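Local coordinates for 2-dehydro-3-deoxy-d-gluconate/2-dehydro-3-deoxy-phosphogluconate aldolase (Picrophilus torridus, PDB 4UXD), which is an aldolase of the dihydrodipicolinate synthetase family, built on a TIM barrel, at residues 211-216 against 246-251. Numbering follows the deposited sequence.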
loop_
_atom_site.group_PDB
_atom_site.type_symbol
_atom_site.label_atom_id
_atom_site.label_comp_id
_atom_site.label_asym_id
_atom_site.label_seq_id
_atom_site.Cartn_x
_atom_site.Cartn_y
_atom_site.Cartn_z
ATOM N N LEU A 211 -6.549 3.855 -22.058
ATOM C CA LEU A 211 -5.408 3.030 -22.405
ATOM C C LEU A 211 -5.627 2.200 -23.676
ATOM O O LEU A 211 -4.723 1.468 -24.122
ATOM C CB LEU A 211 -5.065 2.103 -21.245
ATOM C CG LEU A 211 -4.727 2.726 -19.892
ATOM C CD1 LEU A 211 -4.068 1.658 -19.032
ATOM C CD2 LEU A 211 -3.832 3.941 -19.991
ATOM N N LEU A 212 -6.807 2.329 -24.268
ATOM C CA LEU A 212 -7.179 1.523 -25.429
ATOM C C LEU A 212 -6.189 1.658 -26.587
ATOM O O LEU A 212 -5.795 0.663 -27.192
ATOM C CB LEU A 212 -8.586 1.903 -25.912
ATOM C CG LEU A 212 -9.140 1.080 -27.080
ATOM C CD1 LEU A 212 -9.088 -0.436 -26.795
ATOM C CD2 LEU A 212 -10.569 1.505 -27.385
ATOM N N PHE A 213 -5.778 2.884 -26.896
ATOM C CA PHE A 213 -4.900 3.079 -28.044
ATOM C C PHE A 213 -3.550 2.388 -27.824
ATOM O O PHE A 213 -3.100 1.622 -28.671
ATOM C CB PHE A 213 -4.701 4.562 -28.338
ATOM C CG PHE A 213 -3.870 4.816 -29.557
ATOM C CD1 PHE A 213 -4.421 4.702 -30.824
ATOM C CD2 PHE A 213 -2.533 5.156 -29.438
ATOM C CE1 PHE A 213 -3.650 4.929 -31.954
ATOM C CE2 PHE A 213 -1.766 5.385 -30.560
ATOM C CZ PHE A 213 -2.323 5.268 -31.821
ATOM N N THR A 214 -2.921 2.636 -26.679
ATOM C CA THR A 214 -1.707 1.912 -26.306
ATOM C C THR A 214 -1.926 0.391 -26.378
ATOM O O THR A 214 -1.073 -0.342 -26.877
ATOM C CB THR A 214 -1.232 2.313 -24.879
ATOM O OG1 THR A 214 -0.885 3.703 -24.860
ATOM C CG2 THR A 214 -0.020 1.479 -24.417
ATOM N N SER A 215 -3.079 -0.077 -25.900
ATOM C CA SER A 215 -3.341 -1.509 -25.831
ATOM C C SER A 215 -3.493 -2.115 -27.223
ATOM O O SER A 215 -3.021 -3.227 -27.480
ATOM C CB SER A 215 -4.593 -1.795 -25.002
ATOM O OG SER A 215 -4.476 -1.278 -23.695
ATOM N N LEU A 216 -4.151 -1.397 -28.122
ATOM C CA LEU A 216 -4.253 -1.867 -29.498
ATOM C C LEU A 216 -2.848 -1.911 -30.115
ATOM O O LEU A 216 -2.486 -2.875 -30.790
ATOM C CB LEU A 216 -5.189 -0.977 -30.337
ATOM C CG LEU A 216 -6.670 -0.878 -29.959
ATOM C CD1 LEU A 216 -7.470 -0.170 -31.065
ATOM C CD2 LEU A 216 -7.288 -2.238 -29.635
ATOM N N GLU A 246 -2.922 7.749 -36.361
ATOM C CA GLU A 246 -2.836 9.034 -35.673
ATOM C C GLU A 246 -4.230 9.580 -35.320
ATOM O O GLU A 246 -4.390 10.256 -34.303
ATOM C CB GLU A 246 -2.080 10.054 -36.534
ATOM C CG GLU A 246 -2.841 10.445 -37.804
ATOM C CD GLU A 246 -2.202 11.590 -38.564
ATOM O OE1 GLU A 246 -1.395 12.336 -37.969
ATOM O OE2 GLU A 246 -2.515 11.751 -39.766
ATOM N N MET A 247 -5.228 9.293 -36.161
ATOM C CA MET A 247 -6.600 9.779 -35.940
ATOM C C MET A 247 -7.251 9.134 -34.721
ATOM O O MET A 247 -7.871 9.816 -33.904
ATOM C CB MET A 247 -7.465 9.523 -37.175
ATOM C CG MET A 247 -8.981 9.623 -36.959
ATOM S SD MET A 247 -9.598 11.195 -36.289
ATOM C CE MET A 247 -11.338 11.061 -36.749
ATOM N N ALA A 248 -7.125 7.816 -34.617
ATOM C CA ALA A 248 -7.557 7.110 -33.419
ATOM C C ALA A 248 -6.929 7.746 -32.179
ATOM O O ALA A 248 -7.624 8.032 -31.204
ATOM C CB ALA A 248 -7.189 5.636 -33.504
ATOM N N LEU A 249 -5.621 7.975 -32.231
ATOM C CA LEU A 249 -4.896 8.575 -31.117
ATOM C C LEU A 249 -5.450 9.945 -30.737
ATOM O O LEU A 249 -5.471 10.305 -29.557
ATOM C CB LEU A 249 -3.406 8.700 -31.453
ATOM C CG LEU A 249 -2.536 9.422 -30.422
ATOM C CD1 LEU A 249 -2.616 8.774 -29.054
ATOM C CD2 LEU A 249 -1.103 9.487 -30.896
ATOM N N LYS A 250 -5.883 10.706 -31.737
ATOM C CA LYS A 250 -6.400 12.047 -31.506
ATOM C C LYS A 250 -7.721 11.960 -30.746
ATOM O O LYS A 250 -7.962 12.723 -29.805
ATOM C CB LYS A 250 -6.584 12.797 -32.825
ATOM C CG LYS A 250 -7.041 14.238 -32.655
ATOM C CD LYS A 250 -7.220 14.949 -33.987
ATOM C CE LYS A 250 -8.266 14.272 -34.881
ATOM N NZ LYS A 250 -9.622 14.182 -34.252
ATOM N N ILE A 251 -8.564 11.019 -31.171
ATOM C CA ILE A 251 -9.827 10.734 -30.498
ATOM C C ILE A 251 -9.556 10.382 -29.036
ATOM O O ILE A 251 -10.206 10.895 -28.123
ATOM C CB ILE A 251 -10.602 9.573 -31.200
ATOM C CG1 ILE A 251 -11.070 10.004 -32.594
ATOM C CG2 ILE A 251 -11.817 9.137 -30.377
ATOM C CD1 ILE A 251 -11.580 8.854 -33.473
#
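F213 meets helix 245-264 with one face of its ring, and L249 lies over that face. The CH-pi contact comes from L249 CB, 3.8 Å from the F213 ring centroid and 16° off the normal; L249 CB is nearest to F213 CZ, at 3.6 Å. L249 CD1 reaches CD2 of F213 at 3.6 Å, so the leucine side chain passes over the CZ, CE2, CD2 side of the ring, while L249 N lies 3.6 Å from F213 CE1; the two side chains cross at about a right angle. The ring gets there because F213 CG stands anti to its backbone N (chi1 -177°), extending the phenyl group from helix 212-217 toward its neighbour. A second apolar touch is oblique: A248 CB approaches F213 CE1 at 3.9 Å. No hydrogen bond links the segments directly, but the carboxylate atom OE2 of E252, one turn beyond A248, accepts one from F213 N in the first turn of helix 212-217. Y241 touches A248 and L216, while L249 packs on E217 of the second subunit. The arrangement is helix-helix packing on the outside of a TIM barrel, joining a short helix between two barrel strands to the long helix of the C-terminal helical region.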